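Local structure of 2-keto-3-deoxygluconate kinase (Thermotoga maritima, 2AFB) at the interface of chains A and B. The protein phosphorylates 2-keto-3-deoxygluconate as a sugar-acid kinase of the pfkB family, presumably using ATP as the phosphate donor. Coordinates in Å, arbitrary orientation; residue numbers count along the deposited sequence, not the author numbering. Chains: chain A/B, 2-keto-3-deoxygluconate kinase.

Contacts 1 and 2 are neighbouring patches of one two-fold symmetric interface between chains A and B, the centres of their C-alpha atoms about 11 Å apart. They share B:Phe101 and strand 99-103, and both draw on strands 38-44 and 112-116 and on helix 71-82, used from chain A in contact 1 and from chain B in contact 2. Contact 1 is an apolar seat for a helix start; contact 2 combines an oily centre with an arginine-aspartate cluster. Contact 2 lies about the two-fold axis and holds much of its own twin, including the counterpart of contact 1's leucine-phenylalanine contact. Together they probably help pair two subunits.

Contact 1: the interface of chains A and B. Residues chain A 71-72, 75; chain B 33-34, 39, 101, 112, 114.
No polar atom is gripped across this patch: the count of hydrogen bonds between the chains is zero, and no N or O of one chain comes within bonding distance of the other. The backbone nitrogen A:Ala75 N meets instead the edge of the B:Phe34 ring, in its plane, 3.8 Å from B:Phe34 CD1, while within its own helix A:Pro71 O stands 2.9 Å from A:Ala75 N, one turn earlier. The small alanine probably lets this ring edge come close to the helix backbone, where CD1 touches both A:Ala75 N and CA.

The patch is therefore held by shape. A:Leu72 crosses B:Phe101 obliquely and sets its CD1 methyl over the middle of the aromatic face, 3.4 Å from the ring centroid, as a CH-pi contact. Its CG sits anti to the carbonyl carbon (chi1 -67°), and the fork sends CD2 to the CG2 methyl of B:Ile33, at 3.9 Å. A branched leucine suits the place because one branch lies over the ring while the other reaches the isoleucine and the ring's rim. An alanine in place of B:Phe101 would remove the flat face under A:Leu72 CD1 and would probably leave that methyl poorly packed.

A:Pro71 offers the rim of its ring to several partners. B:Ile33 CG2, held anti to its own backbone N, touches A:Pro71 CB at 3.5 Å. B:Val114 comes tip to tip, its CG2 methyl 3.8 Å from A:Pro71 CD. The aliphatic part of B:Lys112 also serves, with CE 3.9 Å from A:Pro71 CG; a bend at chi4 (68°) carries the amino group NZ farther from the proline.

In the fold, A:Pro71 opens helix 71-82, a position where proline's lack of an N-H costs little, and this first turn rests against the 3-10 helix 33-35 and strands 99-103 and 112-116 of chain B.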
# COMPACT_ATOMS: atom_id res chain seq x y z
N PRO A 71 -16.73 -16.85 3.77
CA PRO A 71 -15.37 -16.45 4.08
C PRO A 71 -15.21 -15.35 5.12
O PRO A 71 -14.18 -15.30 5.78
CB PRO A 71 -14.85 -15.94 2.75
CG PRO A 71 -15.64 -16.68 1.73
CD PRO A 71 -17.00 -16.76 2.32
N LEU A 72 -16.18 -14.45 5.26
CA LEU A 72 -16.07 -13.41 6.29
C LEU A 72 -16.23 -14.00 7.69
O LEU A 72 -15.47 -13.69 8.59
CB LEU A 72 -17.05 -12.26 6.04
CG LEU A 72 -16.60 -11.54 4.74
CD1 LEU A 72 -17.75 -11.02 3.98
CD2 LEU A 72 -15.54 -10.48 4.99
N ALA A 75 -12.97 -15.81 8.42
CA ALA A 75 -11.89 -14.86 8.72
C ALA A 75 -12.03 -14.34 10.16
O ALA A 75 -11.06 -14.23 10.87
CB ALA A 75 -11.98 -13.71 7.73
N ILE B 33 -10.39 -13.70 0.60
CA ILE B 33 -11.02 -12.96 1.71
C ILE B 33 -10.46 -13.35 3.08
O ILE B 33 -10.17 -12.47 3.91
CB ILE B 33 -12.53 -13.23 1.66
CG1 ILE B 33 -13.13 -12.49 0.45
CG2 ILE B 33 -13.23 -12.81 2.95
CD1 ILE B 33 -14.54 -13.01 -0.04
N PHE B 34 -10.30 -14.66 3.30
CA PHE B 34 -9.73 -15.21 4.52
C PHE B 34 -8.35 -14.65 4.88
O PHE B 34 -8.02 -14.54 6.05
CB PHE B 34 -9.64 -16.75 4.41
CG PHE B 34 -9.16 -17.44 5.65
CD1 PHE B 34 -9.94 -17.50 6.79
CD2 PHE B 34 -7.93 -18.05 5.68
CE1 PHE B 34 -9.49 -18.12 7.94
CE2 PHE B 34 -7.49 -18.71 6.85
CZ PHE B 34 -8.29 -18.76 7.97
N PHE B 39 -9.28 -4.44 1.68
CA PHE B 39 -10.10 -4.59 0.49
C PHE B 39 -9.93 -3.33 -0.34
O PHE B 39 -10.00 -2.21 0.19
CB PHE B 39 -11.58 -4.71 0.83
CG PHE B 39 -11.97 -5.98 1.44
CD1 PHE B 39 -11.80 -7.19 0.74
CD2 PHE B 39 -12.56 -5.99 2.69
CE1 PHE B 39 -12.18 -8.40 1.33
CE2 PHE B 39 -12.97 -7.20 3.30
CZ PHE B 39 -12.76 -8.40 2.62
N PHE B 101 -18.51 -8.90 -2.19
CA PHE B 101 -17.08 -9.16 -2.00
C PHE B 101 -16.66 -10.05 -3.16
O PHE B 101 -17.35 -10.99 -3.49
CB PHE B 101 -16.83 -9.91 -0.69
CG PHE B 101 -17.32 -9.18 0.53
CD1 PHE B 101 -18.64 -9.28 0.94
CD2 PHE B 101 -16.45 -8.44 1.30
CE1 PHE B 101 -19.11 -8.61 2.05
CE2 PHE B 101 -16.89 -7.76 2.41
CZ PHE B 101 -18.23 -7.83 2.80
N LYS B 112 -14.70 -15.61 -7.05
CA LYS B 112 -15.73 -16.00 -6.09
C LYS B 112 -16.36 -14.72 -5.58
O LYS B 112 -15.64 -13.79 -5.15
CB LYS B 112 -15.10 -16.78 -4.91
CG LYS B 112 -16.11 -17.48 -4.00
CD LYS B 112 -15.44 -18.02 -2.74
CE LYS B 112 -16.47 -18.38 -1.63
NZ LYS B 112 -17.31 -19.57 -2.05
N VAL B 114 -19.16 -13.17 -2.79
CA VAL B 114 -20.05 -13.27 -1.67
C VAL B 114 -20.98 -12.08 -1.75
O VAL B 114 -20.53 -10.94 -1.65
CB VAL B 114 -19.26 -13.21 -0.39
CG1 VAL B 114 -20.21 -13.26 0.82
CG2 VAL B 114 -18.22 -14.32 -0.38

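Contact 2: the interface of chains A and B. Residues chain A 23, 25, 39, 96, 99, 101, 116; chain B 23, 25, 72, 96, 99, 101, 116.
Strands 22-26, 38-44, 99-103 and 112-116 belong to the small beta-sheet that serves as a lid in kinases of the pfkB family, and here the lids of the two chains meet face to face. At one end lies a cluster of charges. A:Arg96 grips the carboxylate of B:Asp116 side-on, one nitrogen to each oxygen: NE to OD1 at 2.7 Å, nearly straight (168° at the hydrogen), and NH2 to OD2 at 2.9 Å. Both oxygens use their syn lone pairs. The outer end of the same guanidinium points NH1 and NH2 at the backbone carbonyl of its own chain's A:Asp116, each nitrogen 3.0 Å from A:Asp116 O; this donor pair stands above the carbonyl plane and fixes the group's rotation. Arginine offers many N-H groups in one plane, and aspartate's short carboxylate presents two oxygens to them.

The twin is imperfect. A bend at chi3 of -68° places the A:Arg96 head, whereas in B:Arg96 the value is -136°, and there NH1 bonds to A:Asp116 OD2 at 2.7 Å, again on the syn lone pair. B:Arg96 is strained in the model, so the difference may partly reflect modelling. A:Asp116 OD2 and B:Asp116 OD2 lie 4.5 Å apart; if both are ionised they would repel, and the arginines would be expected to offset this.

Beside the charges the lids are oily. Branched side chains put methyls at the two-fold axis: A:Ile99 and B:Ile99 meet tip to tip, their CD1 atoms 3.7 Å apart, and A:Leu25 CD1 and B:Leu25 CD1 likewise at 3.7 Å. B:Leu25 CD2 lies in the A:Phe39 ring plane, 3.6 Å from A:Phe39 CD2. B:Leu23 CD2 touches the tip of A:Phe101, whose face receives B:Leu72 CD1.

Methyl groups pack the centre, and the directional bonds probably fix the register, so the site probably clamps the two lids together and steadies them beside the active sites.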
# COMPACT_ATOMS: atom_id res chain seq x y z
N LEU A 23 -17.18 -7.49 11.05
CA LEU A 23 -16.15 -6.99 10.14
C LEU A 23 -16.00 -5.48 10.28
O LEU A 23 -17.00 -4.77 10.13
CB LEU A 23 -16.54 -7.30 8.71
CG LEU A 23 -15.65 -6.62 7.62
CD1 LEU A 23 -14.24 -7.12 7.56
CD2 LEU A 23 -16.31 -6.82 6.25
N LEU A 25 -14.30 -2.01 8.75
CA LEU A 25 -13.75 -1.47 7.52
C LEU A 25 -13.40 -0.03 7.79
O LEU A 25 -14.28 0.76 8.08
CB LEU A 25 -14.74 -1.60 6.41
CG LEU A 25 -15.17 -3.01 5.93
CD1 LEU A 25 -16.19 -2.82 4.86
CD2 LEU A 25 -14.02 -3.89 5.41
N PHE A 39 -10.13 -0.03 2.19
CA PHE A 39 -10.45 -0.19 3.59
C PHE A 39 -9.48 -1.20 4.20
O PHE A 39 -9.30 -2.29 3.63
CB PHE A 39 -11.85 -0.76 3.82
CG PHE A 39 -12.96 0.18 3.48
CD1 PHE A 39 -13.04 1.42 4.08
CD2 PHE A 39 -13.96 -0.20 2.54
CE1 PHE A 39 -14.06 2.33 3.76
CE2 PHE A 39 -14.99 0.67 2.23
CZ PHE A 39 -15.03 1.96 2.84
N ARG A 96 -25.40 -13.43 6.85
CA ARG A 96 -24.34 -12.46 6.72
C ARG A 96 -23.66 -12.23 8.06
O ARG A 96 -24.23 -12.52 9.13
CB ARG A 96 -24.86 -11.11 6.21
CG ARG A 96 -25.69 -10.30 7.24
CD ARG A 96 -26.42 -9.13 6.58
NE ARG A 96 -25.49 -8.11 6.11
CZ ARG A 96 -25.00 -7.14 6.87
NH1 ARG A 96 -25.36 -7.00 8.15
NH2 ARG A 96 -24.16 -6.28 6.35
N ILE A 99 -21.28 -5.69 9.87
CA ILE A 99 -20.20 -4.85 9.45
C ILE A 99 -20.30 -3.48 10.09
O ILE A 99 -21.40 -2.95 10.26
CB ILE A 99 -20.23 -4.59 7.90
CG1 ILE A 99 -20.23 -5.90 7.13
CG2 ILE A 99 -19.08 -3.67 7.54
CD1 ILE A 99 -20.39 -5.71 5.59
N PHE A 101 -18.30 0.43 9.39
CA PHE A 101 -17.30 1.27 8.73
C PHE A 101 -16.89 2.30 9.75
O PHE A 101 -17.72 2.92 10.38
CB PHE A 101 -17.87 1.98 7.53
CG PHE A 101 -18.40 1.05 6.47
CD1 PHE A 101 -19.60 0.45 6.62
CD2 PHE A 101 -17.65 0.76 5.32
CE1 PHE A 101 -20.10 -0.42 5.66
CE2 PHE A 101 -18.16 -0.11 4.35
CZ PHE A 101 -19.38 -0.72 4.55
N ASP A 116 -23.61 -1.35 9.75
CA ASP A 116 -24.31 -2.22 8.79
C ASP A 116 -24.38 -3.64 9.37
O ASP A 116 -23.79 -4.59 8.85
CB ASP A 116 -23.53 -2.18 7.50
CG ASP A 116 -24.27 -2.81 6.34
OD1 ASP A 116 -25.51 -2.99 6.42
OD2 ASP A 116 -23.57 -3.14 5.35
N LEU B 23 -21.36 -1.26 -3.46
CA LEU B 23 -19.99 -1.20 -3.02
C LEU B 23 -19.34 -2.56 -3.31
O LEU B 23 -19.87 -3.60 -2.90
CB LEU B 23 -19.93 -0.93 -1.52
CG LEU B 23 -18.60 -1.13 -0.81
CD1 LEU B 23 -17.55 -0.13 -1.29
CD2 LEU B 23 -18.84 -1.03 0.71
N LEU B 25 -15.97 -4.92 -2.77
CA LEU B 25 -14.81 -5.06 -1.96
C LEU B 25 -14.02 -6.27 -2.44
O LEU B 25 -14.50 -7.37 -2.46
CB LEU B 25 -15.22 -5.26 -0.51
CG LEU B 25 -15.90 -4.07 0.17
CD1 LEU B 25 -16.56 -4.41 1.52
CD2 LEU B 25 -14.95 -2.87 0.33
N LEU B 72 -21.28 5.92 1.97
CA LEU B 72 -21.15 4.93 0.90
C LEU B 72 -22.07 5.31 -0.26
O LEU B 72 -21.70 5.20 -1.41
CB LEU B 72 -21.48 3.54 1.45
CG LEU B 72 -20.43 3.16 2.52
CD1 LEU B 72 -20.91 2.18 3.50
CD2 LEU B 72 -19.11 2.76 1.87
N ARG B 96 -29.16 1.27 3.88
CA ARG B 96 -27.85 0.81 3.51
C ARG B 96 -27.65 0.65 2.04
O ARG B 96 -28.60 0.63 1.27
CB ARG B 96 -27.51 -0.52 4.19
CG ARG B 96 -28.27 -1.76 3.76
CD ARG B 96 -27.59 -2.95 4.50
NE ARG B 96 -27.44 -3.99 3.56
CZ ARG B 96 -26.34 -4.56 3.09
NH1 ARG B 96 -25.11 -4.39 3.55
NH2 ARG B 96 -26.55 -5.42 2.15
N ILE B 99 -23.65 -4.60 -1.00
CA ILE B 99 -22.24 -4.91 -1.05
C ILE B 99 -22.05 -6.25 -1.73
O ILE B 99 -22.84 -7.19 -1.54
CB ILE B 99 -21.63 -5.03 0.41
CG1 ILE B 99 -21.85 -3.73 1.19
CG2 ILE B 99 -20.12 -5.38 0.38
CD1 ILE B 99 -21.32 -3.74 2.61
N PHE B 101 -18.51 -8.90 -2.19
CA PHE B 101 -17.08 -9.16 -2.00
C PHE B 101 -16.66 -10.05 -3.16
O PHE B 101 -17.35 -10.99 -3.49
CB PHE B 101 -16.83 -9.91 -0.69
CG PHE B 101 -17.32 -9.18 0.53
CD1 PHE B 101 -18.64 -9.28 0.94
CD2 PHE B 101 -16.45 -8.44 1.30
CE1 PHE B 101 -19.11 -8.61 2.05
CE2 PHE B 101 -16.89 -7.76 2.41
CZ PHE B 101 -18.23 -7.83 2.80
N ASP B 116 -23.81 -9.45 -0.37
CA ASP B 116 -24.39 -8.88 0.79
C ASP B 116 -25.24 -7.66 0.41
O ASP B 116 -24.97 -6.53 0.81
CB ASP B 116 -23.28 -8.50 1.75
CG ASP B 116 -23.81 -8.07 3.14
OD1 ASP B 116 -24.97 -8.43 3.50
OD2 ASP B 116 -23.05 -7.39 3.86